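Long-range contacts in insecticidal Delta-Endotoxin Cry8Ea1 (PDB 3EB7), which acts as an insecticidal toxin against the soil-living larvae of Holotrichia parallela, probably by opening pores in gut-cell membranes as other three-domain Cry toxins do: residues L495-V501 / P552-A558; F478-G482 / I564-F569; P246-I250 / S346-V350; S295-W301 / Y381-G387; V105-E110 / E156-S160. All blocks are in the same frame, centred on the assembly; numbering follows the deposited sequence.

Contact 1: L495-V501 / P552-A558; sequences LSQKYRV and PFTFNQA
Phe555 turns its ring edge toward the face of Tyr499 in an offset edge-to-face pair, centroids 5.5 Å apart and planes at 61°, within the C-terminal beta-sandwich of the toxin. One face of Phe555 is also met, off-centre, by CE1 of Phe553, two residues earlier. Val501 reaches the edge of the Phe553 ring, CG2 lying 3.5 Å from CE2 of that phenylalanine. With chi1 at 65°, Phe553 has its CG between backbone N and carbonyl carbon, and this swings the ring back toward strand 498-507 although its CB sets out away from it. Tyr499 and Phe553 form a single antiparallel hydrogen-bonded bridge, in which Tyr499 N gives Phe553 O a bond of 2.9 Å. Strand 578-588 flanks strand 498-507, while Leu489 and Leu562 add to the packing of Phe555. Beyond the bridge the backbones part, and one water joins them, donating to Leu495 O and Gln497 O, both at 2.6 Å, and accepting from Phe555 N.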
# COMPACT_ATOMS: atom_id res chain seq x y z
N LEU A 495 10.49 -29.59 1.15
CA LEU A 495 9.06 -29.92 1.15
C LEU A 495 8.60 -30.71 2.39
O LEU A 495 7.40 -30.92 2.58
CB LEU A 495 8.69 -30.66 -0.12
CG LEU A 495 8.25 -29.83 -1.33
CD1 LEU A 495 8.12 -30.78 -2.56
CD2 LEU A 495 6.94 -29.07 -1.08
N SER A 496 9.56 -31.13 3.20
CA SER A 496 9.34 -31.92 4.39
C SER A 496 9.10 -30.99 5.59
O SER A 496 8.76 -31.45 6.67
CB SER A 496 10.55 -32.85 4.64
OG SER A 496 11.74 -32.09 4.79
N GLN A 497 9.30 -29.69 5.38
CA GLN A 497 9.07 -28.66 6.37
C GLN A 497 7.59 -28.63 6.78
O GLN A 497 6.69 -28.53 5.92
CB GLN A 497 9.47 -27.31 5.80
CG GLN A 497 9.13 -26.11 6.65
CD GLN A 497 9.97 -26.07 7.86
OE1 GLN A 497 11.17 -26.27 7.77
NE2 GLN A 497 9.36 -25.82 9.02
N LYS A 498 7.34 -28.74 8.08
CA LYS A 498 5.99 -28.53 8.63
C LYS A 498 5.61 -27.04 8.75
O LYS A 498 6.45 -26.18 9.03
CB LYS A 498 5.86 -29.16 10.03
CG LYS A 498 6.23 -30.61 10.11
CD LYS A 498 5.25 -31.44 9.33
CE LYS A 498 5.01 -32.77 10.05
NZ LYS A 498 6.16 -33.09 10.99
N TYR A 499 4.33 -26.78 8.56
CA TYR A 499 3.77 -25.46 8.70
C TYR A 499 2.49 -25.60 9.51
O TYR A 499 1.78 -26.61 9.42
CB TYR A 499 3.41 -24.87 7.33
CG TYR A 499 4.58 -24.56 6.43
CD1 TYR A 499 5.02 -25.48 5.47
CD2 TYR A 499 5.28 -23.34 6.55
CE1 TYR A 499 6.12 -25.23 4.66
CE2 TYR A 499 6.38 -23.07 5.74
CZ TYR A 499 6.80 -24.02 4.79
OH TYR A 499 7.87 -23.74 3.97
N ARG A 500 2.19 -24.58 10.29
CA ARG A 500 0.83 -24.39 10.77
C ARG A 500 0.38 -23.06 10.21
O ARG A 500 1.20 -22.26 9.74
CB ARG A 500 0.75 -24.43 12.29
CG ARG A 500 1.37 -23.25 12.97
CD ARG A 500 1.49 -23.44 14.46
NE ARG A 500 1.75 -22.20 15.18
CZ ARG A 500 0.88 -21.19 15.28
NH1 ARG A 500 -0.33 -21.25 14.69
NH2 ARG A 500 1.20 -20.11 15.97
N VAL A 501 -0.92 -22.83 10.30
CA VAL A 501 -1.63 -21.76 9.65
C VAL A 501 -2.44 -20.99 10.69
O VAL A 501 -3.06 -21.57 11.58
CB VAL A 501 -2.65 -22.37 8.61
CG1 VAL A 501 -3.74 -21.38 8.23
CG2 VAL A 501 -1.93 -22.82 7.36
N PRO A 552 0.05 -29.08 12.67
CA PRO A 552 0.74 -28.72 11.44
C PRO A 552 0.38 -29.65 10.28
O PRO A 552 -0.49 -30.53 10.41
CB PRO A 552 2.20 -28.86 11.83
CG PRO A 552 2.21 -30.03 12.78
CD PRO A 552 0.90 -29.91 13.56
N PHE A 553 1.04 -29.43 9.13
CA PHE A 553 0.89 -30.24 7.94
C PHE A 553 2.09 -29.90 7.05
O PHE A 553 2.81 -28.93 7.32
CB PHE A 553 -0.40 -29.92 7.21
CG PHE A 553 -0.46 -28.49 6.64
CD1 PHE A 553 0.01 -28.22 5.36
CD2 PHE A 553 -0.99 -27.44 7.39
CE1 PHE A 553 -0.05 -26.92 4.85
CE2 PHE A 553 -1.04 -26.19 6.89
CZ PHE A 553 -0.56 -25.92 5.62
N THR A 554 2.29 -30.71 6.02
CA THR A 554 3.27 -30.42 4.98
C THR A 554 2.55 -30.20 3.63
O THR A 554 1.44 -30.70 3.42
CB THR A 554 4.27 -31.58 4.82
OG1 THR A 554 3.53 -32.77 4.56
CG2 THR A 554 5.07 -31.77 6.10
N PHE A 555 3.18 -29.46 2.73
CA PHE A 555 2.74 -29.45 1.35
C PHE A 555 3.12 -30.74 0.61
O PHE A 555 4.08 -31.39 0.94
CB PHE A 555 3.27 -28.20 0.64
CG PHE A 555 2.68 -26.93 1.18
CD1 PHE A 555 3.37 -26.16 2.11
CD2 PHE A 555 1.41 -26.54 0.79
CE1 PHE A 555 2.83 -25.02 2.63
CE2 PHE A 555 0.86 -25.40 1.29
CZ PHE A 555 1.56 -24.63 2.23
N ASN A 556 2.36 -31.08 -0.42
CA ASN A 556 2.58 -32.25 -1.23
C ASN A 556 3.70 -32.01 -2.26
O ASN A 556 4.54 -32.90 -2.51
CB ASN A 556 1.28 -32.62 -1.96
CG ASN A 556 0.14 -32.99 -1.01
OD1 ASN A 556 0.37 -33.45 0.10
ND2 ASN A 556 -1.10 -32.81 -1.47
N GLN A 557 3.70 -30.83 -2.87
CA GLN A 557 4.69 -30.55 -3.91
C GLN A 557 5.03 -29.08 -3.97
O GLN A 557 4.46 -28.28 -3.20
CB GLN A 557 4.24 -31.11 -5.27
CG GLN A 557 3.30 -30.27 -6.04
CD GLN A 557 1.85 -30.60 -5.78
OE1 GLN A 557 1.42 -30.74 -4.64
NE2 GLN A 557 1.07 -30.70 -6.86
N ALA A 558 5.99 -28.75 -4.85
CA ALA A 558 6.53 -27.39 -4.98
C ALA A 558 5.44 -26.40 -5.42
O ALA A 558 5.40 -25.27 -4.96
CB ALA A 558 7.71 -27.39 -5.93
O HOH W 1 6.09 -28.79 3.42

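Contact 2: F478-G482 / I564-F569; sequences FNSSG and ISVRNF
Val566 presses its CG2 methyl onto one face of the Phe478 ring, a CH-pi contact on the inner side of the C-terminal beta-sandwich. The methyl stands 4.0 Å from the ring centroid and 25° off the normal, displaced toward the rim on the CG and CD1 side. It is the torsion of Val566 (CG1 anti to the carbonyl carbon, chi1 -56°) that leaves CG2 as the branch facing the ring. Phe569 is turned differently: the CB of Phe478 lies at the edge of its ring, 4.0 Å from Phe569 CZ, and the same edge region meets Val566 CG2. The ring of Phe569 also rests against the turn that links Phe478 to Gly482: Phe569 CE1 lies 3.5 Å from Ser480 N, while Ser481 N stands off-centre over one face. Ile580 of strand 578-588 touches both Phe478 and Val566, tying this packing to the facing sheet. Gly482 and Val566 make an antiparallel hydrogen-bonded pair that starts the pairing of strands 482-491 and 559-567. Its two bonds differ in shape: Val566 N points almost straight at Gly482 O, at 2.8 Å, whereas Gly482 N meets Val566 O from 23° outside the carbonyl plane.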
# COMPACT_ATOMS: atom_id res chain seq x y z
N PHE A 478 -17.97 -13.11 3.28
CA PHE A 478 -19.06 -14.09 3.15
C PHE A 478 -20.26 -13.66 3.97
O PHE A 478 -20.12 -13.34 5.14
CB PHE A 478 -18.60 -15.48 3.56
CG PHE A 478 -17.37 -15.94 2.84
CD1 PHE A 478 -16.10 -15.63 3.34
CD2 PHE A 478 -17.47 -16.65 1.65
CE1 PHE A 478 -14.95 -16.01 2.64
CE2 PHE A 478 -16.31 -17.05 0.96
CZ PHE A 478 -15.06 -16.73 1.44
N ASN A 479 -21.42 -13.58 3.32
CA ASN A 479 -22.70 -13.40 3.99
C ASN A 479 -23.36 -14.76 4.25
O ASN A 479 -24.37 -14.84 4.94
CB ASN A 479 -23.65 -12.51 3.18
CG ASN A 479 -23.22 -11.05 3.17
OD1 ASN A 479 -23.10 -10.44 2.10
ND2 ASN A 479 -23.02 -10.48 4.35
N SER A 480 -22.76 -15.82 3.73
CA SER A 480 -23.18 -17.19 3.95
C SER A 480 -22.02 -18.08 3.58
O SER A 480 -20.97 -17.60 3.18
CB SER A 480 -24.39 -17.54 3.06
OG SER A 480 -24.04 -17.46 1.68
N SER A 481 -22.21 -19.39 3.71
CA SER A 481 -21.17 -20.37 3.53
C SER A 481 -20.53 -20.28 2.18
O SER A 481 -21.22 -20.14 1.17
CB SER A 481 -21.77 -21.78 3.68
OG SER A 481 -22.39 -21.88 4.94
N GLY A 482 -19.21 -20.39 2.15
CA GLY A 482 -18.52 -20.36 0.87
C GLY A 482 -17.05 -20.58 1.10
O GLY A 482 -16.62 -20.85 2.22
N ILE A 564 -9.55 -21.73 1.72
CA ILE A 564 -10.18 -21.58 3.01
C ILE A 564 -11.67 -21.70 2.80
O ILE A 564 -12.23 -21.09 1.88
CB ILE A 564 -9.83 -20.21 3.70
CG1 ILE A 564 -8.31 -20.00 3.89
CG2 ILE A 564 -10.55 -20.06 5.05
CD1 ILE A 564 -7.56 -21.17 4.51
N SER A 565 -12.31 -22.52 3.63
CA SER A 565 -13.76 -22.72 3.56
C SER A 565 -14.42 -22.29 4.86
O SER A 565 -13.92 -22.63 5.95
CB SER A 565 -14.06 -24.19 3.29
OG SER A 565 -13.60 -24.55 1.98
N VAL A 566 -15.52 -21.53 4.74
CA VAL A 566 -16.33 -21.15 5.90
C VAL A 566 -17.81 -21.64 5.77
O VAL A 566 -18.39 -21.68 4.66
CB VAL A 566 -16.23 -19.62 6.31
CG1 VAL A 566 -14.77 -19.21 6.57
CG2 VAL A 566 -16.93 -18.71 5.29
N ARG A 567 -18.39 -21.98 6.92
CA ARG A 567 -19.56 -22.83 7.02
C ARG A 567 -20.26 -22.62 8.38
O ARG A 567 -19.65 -22.11 9.33
CB ARG A 567 -19.03 -24.26 6.94
CG ARG A 567 -19.99 -25.31 6.58
CD ARG A 567 -19.26 -26.62 6.45
NE ARG A 567 -18.32 -26.55 5.34
CZ ARG A 567 -17.31 -27.40 5.13
NH1 ARG A 567 -17.08 -28.42 5.97
NH2 ARG A 567 -16.52 -27.22 4.07
N ASN A 568 -21.53 -23.02 8.46
CA ASN A 568 -22.25 -23.18 9.73
C ASN A 568 -22.24 -21.92 10.57
O ASN A 568 -21.73 -21.90 11.70
CB ASN A 568 -21.67 -24.39 10.50
CG ASN A 568 -22.61 -24.93 11.60
OD1 ASN A 568 -23.83 -24.67 11.59
ND2 ASN A 568 -22.05 -25.68 12.55
N PHE A 569 -22.77 -20.85 10.00
CA PHE A 569 -22.81 -19.55 10.65
C PHE A 569 -23.77 -19.60 11.85
O PHE A 569 -24.89 -20.10 11.70
CB PHE A 569 -23.30 -18.49 9.65
CG PHE A 569 -22.28 -18.05 8.61
CD1 PHE A 569 -22.43 -16.81 7.96
CD2 PHE A 569 -21.17 -18.83 8.27
CE1 PHE A 569 -21.51 -16.40 6.97
CE2 PHE A 569 -20.27 -18.43 7.29
CZ PHE A 569 -20.45 -17.23 6.64

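Contact 3: P246-I250 / S346-V350; sequences PIGAI and STAGV
A single water joins the two backbones, accepting from Ala249 N at 2.7 Å and donating to Gly349 O at 2.8 Å. No direct hydrogen bond spans the segments, and the water thus satisfies one buried polar atom on each. The rest is van der Waals packing, mostly of methyl groups. The methyl of Ala348 projects from its strand into the bend of the loop, where its CB lies 3.6 Å from both Gly248 C and Ala249 N. The backbones come closest here, with the CA of Gly248 5.0 Å from the CA of Ala348. Ile247 and Ala249 stand on the two flanks of this meeting. With Ile247 CG1 beside the backbone N (chi1 -50°), the CG2 branch is left anti to that N and lies against Ser346, 3.6 Å from its CB, while the CD1 end approaches the Ser346 hydroxyl. On the other flank Ala249 CB meets Val350 CG2 at 3.4 Å, a tight carbon pair. Ile247 is the centre of an inverse gamma turn, which helps to bend the chain around the alanine methyl. Phe430 of strand 427-434 touches both Ile247 and Ser346, and Val361 of strand 357-369 also packs on Ile247. The arrangement is a loop laid over the inward side of strand 340-352, part of the packed beta-sheet interior of the central domain, the beta-prism of three-domain Cry toxins.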
# COMPACT_ATOMS: atom_id res chain seq x y z
N PRO A 246 -4.90 11.29 -13.86
CA PRO A 246 -5.26 11.06 -15.25
C PRO A 246 -4.24 11.70 -16.26
O PRO A 246 -3.69 12.80 -16.01
CB PRO A 246 -6.65 11.71 -15.35
CG PRO A 246 -7.21 11.62 -14.02
CD PRO A 246 -6.03 11.86 -13.09
N ILE A 247 -4.00 11.01 -17.39
CA ILE A 247 -2.99 11.44 -18.35
C ILE A 247 -3.63 12.36 -19.38
O ILE A 247 -3.95 11.96 -20.53
CB ILE A 247 -2.22 10.25 -18.98
CG1 ILE A 247 -1.71 9.32 -17.85
CG2 ILE A 247 -1.02 10.77 -19.79
CD1 ILE A 247 -1.26 7.96 -18.30
N GLY A 248 -3.85 13.59 -18.93
CA GLY A 248 -4.47 14.65 -19.72
C GLY A 248 -3.75 15.95 -19.38
O GLY A 248 -3.24 16.12 -18.28
N ALA A 249 -3.69 16.85 -20.35
CA ALA A 249 -2.95 18.07 -20.19
C ALA A 249 -3.69 19.00 -19.22
O ALA A 249 -4.91 19.05 -19.20
CB ALA A 249 -2.75 18.74 -21.57
N ILE A 250 -2.92 19.75 -18.42
CA ILE A 250 -3.48 20.69 -17.43
C ILE A 250 -2.69 21.97 -17.47
O ILE A 250 -1.46 21.94 -17.48
CB ILE A 250 -3.51 20.10 -16.00
CG1 ILE A 250 -4.73 19.18 -15.82
CG2 ILE A 250 -3.56 21.20 -14.92
CD1 ILE A 250 -4.64 18.26 -14.61
N SER A 346 4.71 9.67 -20.02
CA SER A 346 3.64 9.85 -20.99
C SER A 346 3.57 11.28 -21.46
O SER A 346 3.83 12.21 -20.67
CB SER A 346 2.27 9.48 -20.42
OG SER A 346 2.29 8.24 -19.71
N THR A 347 3.18 11.47 -22.71
CA THR A 347 2.95 12.78 -23.22
C THR A 347 1.44 13.03 -23.39
O THR A 347 0.79 12.50 -24.28
CB THR A 347 3.72 13.00 -24.55
OG1 THR A 347 5.12 12.79 -24.31
CG2 THR A 347 3.51 14.41 -25.11
N ALA A 348 0.88 13.83 -22.50
CA ALA A 348 -0.46 14.28 -22.65
C ALA A 348 -0.47 15.48 -23.64
O ALA A 348 0.09 16.55 -23.35
CB ALA A 348 -1.05 14.63 -21.29
N GLY A 349 -1.10 15.27 -24.80
CA GLY A 349 -1.06 16.20 -25.92
C GLY A 349 -2.33 17.03 -25.99
O GLY A 349 -3.40 16.60 -25.51
N VAL A 350 -2.18 18.22 -26.57
CA VAL A 350 -3.31 19.10 -26.94
C VAL A 350 -3.06 19.60 -28.35
O VAL A 350 -1.97 20.16 -28.64
CB VAL A 350 -3.46 20.40 -26.06
CG1 VAL A 350 -4.81 21.09 -26.35
CG2 VAL A 350 -3.33 20.11 -24.60
O HOH W 2 -4.05 15.82 -22.85

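Contact 4: S295-W301 / Y381-G387; sequences SNYLKKW and YNPGSEG. With SO4 (sulfate ion), chain E.
Tyr297 and Glu386 form a single antiparallel hydrogen-bonded bridge, Tyr297 N to Glu386 O and Glu386 N to Tyr297 O both measuring 3.0 Å. With CG between its backbone N and carbonyl carbon (chi1 58°), Tyr297 runs alongside Glu386 in the same sense, Glu386 CB lying over one ring face, 4.1 Å from the Tyr297 ring centroid. Gly384 O lies at the edge of that ring. Farther along, the Ser385 hydroxyl takes over: its OG accepts from Lys299 N at 3.1 Å and donates to a water, which donates to Lys299 O and accepts from Gly384 N. Extended Lys299 runs past Pro383 to a second water, shared with Pro383 O, and weakly to a sulfate probably from the crystallisation liquor. At the far end the edge of Trp301 is turned toward the face of Tyr381, planes at 70°, and Thr287 of strand 278-292 holds the Tyr381 hydroxyl. Strand 296-310 is thus fastened to the loop between strands 376-381 and 389-394, joining two antiparallel sheets of the central domain.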
# COMPACT_ATOMS: atom_id res chain seq x y z
N SER A 295 0.06 21.13 -41.28
CA SER A 295 1.23 20.51 -40.63
C SER A 295 1.04 20.24 -39.14
O SER A 295 1.97 19.85 -38.46
CB SER A 295 2.46 21.40 -40.85
OG SER A 295 2.08 22.77 -41.11
N ASN A 296 -0.16 20.47 -38.63
CA ASN A 296 -0.41 20.21 -37.24
C ASN A 296 -1.33 19.02 -37.10
O ASN A 296 -2.46 19.01 -37.62
CB ASN A 296 -1.00 21.45 -36.58
CG ASN A 296 0.05 22.39 -36.11
OD1 ASN A 296 1.09 22.52 -36.72
ND2 ASN A 296 -0.20 23.03 -34.99
N TYR A 297 -0.87 18.01 -36.38
CA TYR A 297 -1.73 16.85 -36.17
C TYR A 297 -1.35 16.11 -34.92
O TYR A 297 -0.18 16.07 -34.54
CB TYR A 297 -1.69 15.88 -37.36
CG TYR A 297 -0.30 15.37 -37.69
CD1 TYR A 297 0.48 16.03 -38.63
CD2 TYR A 297 0.23 14.26 -37.04
CE1 TYR A 297 1.77 15.56 -38.95
CE2 TYR A 297 1.53 13.79 -37.35
CZ TYR A 297 2.29 14.44 -38.31
OH TYR A 297 3.54 13.99 -38.64
N LEU A 298 -2.39 15.52 -34.32
CA LEU A 298 -2.26 14.69 -33.14
C LEU A 298 -2.71 13.25 -33.44
O LEU A 298 -3.89 12.99 -33.77
CB LEU A 298 -3.08 15.30 -31.97
CG LEU A 298 -3.17 14.63 -30.59
CD1 LEU A 298 -1.78 14.51 -29.90
CD2 LEU A 298 -4.23 15.35 -29.67
N LYS A 299 -1.76 12.32 -33.34
CA LYS A 299 -2.13 10.91 -33.35
C LYS A 299 -2.13 10.42 -31.90
O LYS A 299 -1.10 10.45 -31.21
CB LYS A 299 -1.17 10.09 -34.16
CG LYS A 299 -1.29 10.23 -35.62
CD LYS A 299 -0.05 9.58 -36.22
CE LYS A 299 -0.27 9.17 -37.62
NZ LYS A 299 1.08 9.04 -38.25
N LYS A 300 -3.29 9.96 -31.45
CA LYS A 300 -3.51 9.78 -30.03
C LYS A 300 -4.21 8.47 -29.70
O LYS A 300 -4.83 7.86 -30.55
CB LYS A 300 -4.28 10.98 -29.44
CG LYS A 300 -5.62 11.24 -30.08
CD LYS A 300 -6.40 12.30 -29.26
CE LYS A 300 -7.53 13.01 -30.06
NZ LYS A 300 -8.62 12.06 -30.32
N TRP A 301 -4.08 8.05 -28.46
CA TRP A 301 -4.69 6.86 -27.88
C TRP A 301 -6.20 7.15 -27.75
O TRP A 301 -6.62 7.99 -26.90
CB TRP A 301 -4.04 6.68 -26.51
CG TRP A 301 -4.44 5.49 -25.63
CD1 TRP A 301 -5.70 4.91 -25.48
CD2 TRP A 301 -3.57 4.78 -24.73
NE1 TRP A 301 -5.62 3.87 -24.56
CE2 TRP A 301 -4.34 3.78 -24.07
CE3 TRP A 301 -2.21 4.90 -24.40
CZ2 TRP A 301 -3.79 2.89 -23.14
CZ3 TRP A 301 -1.66 4.01 -23.48
CH2 TRP A 301 -2.46 3.02 -22.86
N TYR A 381 4.99 3.41 -27.18
CA TYR A 381 3.90 3.89 -27.98
C TYR A 381 4.23 5.34 -28.47
O TYR A 381 4.23 6.28 -27.68
CB TYR A 381 2.62 3.87 -27.13
CG TYR A 381 1.42 4.48 -27.80
CD1 TYR A 381 0.77 3.81 -28.86
CD2 TYR A 381 0.94 5.73 -27.41
CE1 TYR A 381 -0.36 4.38 -29.50
CE2 TYR A 381 -0.15 6.33 -28.07
CZ TYR A 381 -0.80 5.63 -29.09
OH TYR A 381 -1.90 6.19 -29.71
N ASN A 382 4.52 5.49 -29.76
CA ASN A 382 4.60 6.82 -30.38
C ASN A 382 4.19 6.87 -31.85
O ASN A 382 5.04 6.84 -32.74
CB ASN A 382 5.99 7.43 -30.15
CG ASN A 382 6.06 8.92 -30.57
OD1 ASN A 382 5.05 9.57 -30.92
ND2 ASN A 382 7.28 9.45 -30.55
N PRO A 383 2.88 6.97 -32.13
CA PRO A 383 2.51 6.96 -33.57
C PRO A 383 2.99 8.21 -34.34
O PRO A 383 3.15 8.12 -35.55
CB PRO A 383 0.98 6.86 -33.56
CG PRO A 383 0.58 7.22 -32.13
CD PRO A 383 1.71 7.05 -31.23
N GLY A 384 3.22 9.33 -33.66
CA GLY A 384 3.85 10.51 -34.27
C GLY A 384 2.94 11.71 -34.35
O GLY A 384 1.94 11.67 -35.03
N SER A 385 3.26 12.77 -33.62
CA SER A 385 2.49 13.99 -33.63
C SER A 385 3.40 15.16 -33.96
O SER A 385 4.63 15.06 -33.87
CB SER A 385 1.81 14.20 -32.28
OG SER A 385 0.86 13.17 -32.01
N GLU A 386 2.79 16.28 -34.34
CA GLU A 386 3.54 17.46 -34.77
C GLU A 386 2.72 18.74 -34.48
O GLU A 386 1.50 18.75 -34.62
CB GLU A 386 3.87 17.35 -36.26
CG GLU A 386 5.35 17.57 -36.63
CD GLU A 386 6.36 16.60 -35.96
OE1 GLU A 386 6.68 15.55 -36.56
OE2 GLU A 386 6.88 16.92 -34.86
N GLY A 387 3.42 19.79 -34.05
CA GLY A 387 2.81 21.10 -33.76
C GLY A 387 1.81 21.11 -32.61
O GLY A 387 0.89 21.91 -32.61
S SO4 E . 0.37 9.93 -41.64
O1 SO4 E . 0.22 10.47 -42.98
O2 SO4 E . 0.81 8.53 -41.72
O3 SO4 E . 1.35 10.78 -40.95
O4 SO4 E . -0.89 9.95 -40.89
O HOH W 3 1.74 10.66 -31.25
O HOH W 4 3.54 9.61 -37.70

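Contact 5: V105-E110 / E156-S160; sequences VRNRFE and EWGFS
Val105 fits its CG1 methyl over the indole of Trp157, 3.7 Å from the centroid of the five-membered ring and only 14° off its normal. The second branch, CG2, follows the same indole toward its benzene part, 3.6 Å from Trp157 CZ2, so both methyls lie on one face. One turn along the helix, Phe109 offers its face to the edge of Trp157, an offset edge-to-face pair with planes at 60° in which CZ3 of the indole abuts Phe109 CG. Phe159 fills the hollow between Arg106, Phe109 and Glu110: its CZ lies 3.4 Å from Arg106 CG and 4.0 Å from Phe109 CD2, while Glu110 OE2 stands at the ring edge. Arg106 and Phe159 pass each other head to tail, Arg106 CG anti to the backbone N (chi1 -174°), and a bend at chi3 brings the guanidinium to Trp157 O. Arg106 NE donates to Trp157 O at 3.0 Å, and NH2 adds a weak second bond to the same oxygen. Phe109, Trp157 and Phe159 form an aromatic cluster that Trp92 and Tyr167 extend. Helix 99-119 is thereby packed on the turn between helices 133-153 and 161-191, beside helix 65-93, in the N-terminal helical bundle.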
# COMPACT_ATOMS: atom_id res chain seq x y z
N VAL A 105 21.29 3.36 27.88
CA VAL A 105 20.34 2.94 26.85
C VAL A 105 18.92 2.86 27.39
O VAL A 105 17.98 3.31 26.75
CB VAL A 105 20.78 1.59 26.15
CG1 VAL A 105 20.76 0.41 27.10
CG2 VAL A 105 19.95 1.30 24.92
N ARG A 106 18.75 2.31 28.59
CA ARG A 106 17.45 2.23 29.22
C ARG A 106 16.89 3.65 29.45
O ARG A 106 15.73 3.93 29.14
CB ARG A 106 17.59 1.49 30.54
CG ARG A 106 16.32 1.19 31.26
CD ARG A 106 16.54 0.98 32.76
NE ARG A 106 17.64 0.05 33.02
CZ ARG A 106 18.41 0.07 34.12
NH1 ARG A 106 18.19 0.98 35.07
NH2 ARG A 106 19.39 -0.82 34.25
N ASN A 107 17.74 4.52 29.98
CA ASN A 107 17.40 5.91 30.25
C ASN A 107 17.02 6.70 28.97
O ASN A 107 16.09 7.49 28.99
CB ASN A 107 18.55 6.55 31.06
CG ASN A 107 18.59 8.09 30.99
OD1 ASN A 107 17.68 8.78 31.49
ND2 ASN A 107 19.68 8.63 30.42
N ARG A 108 17.70 6.46 27.86
CA ARG A 108 17.40 7.18 26.62
C ARG A 108 16.04 6.75 26.05
O ARG A 108 15.32 7.55 25.48
CB ARG A 108 18.50 6.94 25.55
CG ARG A 108 19.86 7.53 25.86
CD ARG A 108 19.81 9.03 25.94
NE ARG A 108 21.07 9.57 26.46
CZ ARG A 108 21.19 10.76 27.05
NH1 ARG A 108 20.12 11.56 27.20
NH2 ARG A 108 22.38 11.17 27.50
N PHE A 109 15.75 5.45 26.19
CA PHE A 109 14.55 4.80 25.73
C PHE A 109 13.36 5.33 26.50
O PHE A 109 12.30 5.60 25.92
CB PHE A 109 14.69 3.27 25.91
CG PHE A 109 13.36 2.55 25.92
CD1 PHE A 109 12.84 2.00 24.75
CD2 PHE A 109 12.62 2.44 27.12
CE1 PHE A 109 11.58 1.38 24.76
CE2 PHE A 109 11.38 1.83 27.15
CZ PHE A 109 10.85 1.30 25.96
N GLU A 110 13.52 5.48 27.81
CA GLU A 110 12.45 5.97 28.68
C GLU A 110 12.19 7.42 28.42
O GLU A 110 11.06 7.88 28.52
CB GLU A 110 12.80 5.77 30.15
CG GLU A 110 12.85 4.30 30.63
CD GLU A 110 13.44 4.17 32.06
OE1 GLU A 110 13.55 5.20 32.78
OE2 GLU A 110 13.81 3.04 32.47
N GLU A 156 17.25 -7.82 29.06
CA GLU A 156 18.67 -7.48 28.93
C GLU A 156 19.10 -6.17 29.62
O GLU A 156 20.18 -6.13 30.24
CB GLU A 156 19.02 -7.42 27.45
CG GLU A 156 20.25 -8.17 27.09
CD GLU A 156 20.04 -9.21 25.99
OE1 GLU A 156 20.69 -10.28 26.12
OE2 GLU A 156 19.26 -8.98 25.02
N TRP A 157 18.26 -5.14 29.54
CA TRP A 157 18.52 -3.86 30.20
C TRP A 157 18.06 -3.84 31.64
O TRP A 157 18.15 -2.80 32.30
CB TRP A 157 17.83 -2.69 29.49
CG TRP A 157 18.13 -2.53 28.03
CD1 TRP A 157 19.25 -2.98 27.35
CD2 TRP A 157 17.33 -1.84 27.06
NE1 TRP A 157 19.17 -2.62 26.02
CE2 TRP A 157 18.01 -1.92 25.82
CE3 TRP A 157 16.11 -1.16 27.12
CZ2 TRP A 157 17.50 -1.35 24.65
CZ3 TRP A 157 15.60 -0.59 25.96
CH2 TRP A 157 16.29 -0.70 24.74
N GLY A 158 17.52 -4.95 32.12
CA GLY A 158 17.11 -5.04 33.52
C GLY A 158 15.73 -4.48 33.88
O GLY A 158 15.47 -4.13 35.06
N PHE A 159 14.84 -4.41 32.90
CA PHE A 159 13.45 -4.12 33.22
C PHE A 159 12.87 -5.32 33.95
O PHE A 159 13.28 -6.46 33.71
CB PHE A 159 12.62 -3.79 31.99
CG PHE A 159 12.83 -2.41 31.46
CD1 PHE A 159 13.29 -2.22 30.15
CD2 PHE A 159 12.55 -1.29 32.25
CE1 PHE A 159 13.48 -0.94 29.63
CE2 PHE A 159 12.73 0.01 31.74
CZ PHE A 159 13.20 0.18 30.42
N SER A 160 11.94 -5.05 34.87
CA SER A 160 11.20 -6.12 35.51
C SER A 160 10.18 -6.68 34.54
O SER A 160 9.85 -6.05 33.51
CB SER A 160 10.53 -5.64 36.81
OG SER A 160 9.62 -4.58 36.58

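The five contacts sample all three domains. Contact 5 lies in the N-terminal helical bundle, contacts 3 and 4 in the central domain and contacts 1 and 2 in the C-terminal sandwich. Contact 3 is fully buried and almost wholly apolar; the other four mix buried rings with more exposed polar groups. Contacts 1, 2 and 4 each tie a strand to a loop or strand start by an antiparallel backbone bridge, contact 3 lays a loop on a strand through a water, and contact 5 relies on aromatic packing and one arginine. Contact 1 is nested along the chain inside contact 2, their centres about 25 Å apart. Contacts 3 and 4, centres about 13 Å apart, interleave along the sequence.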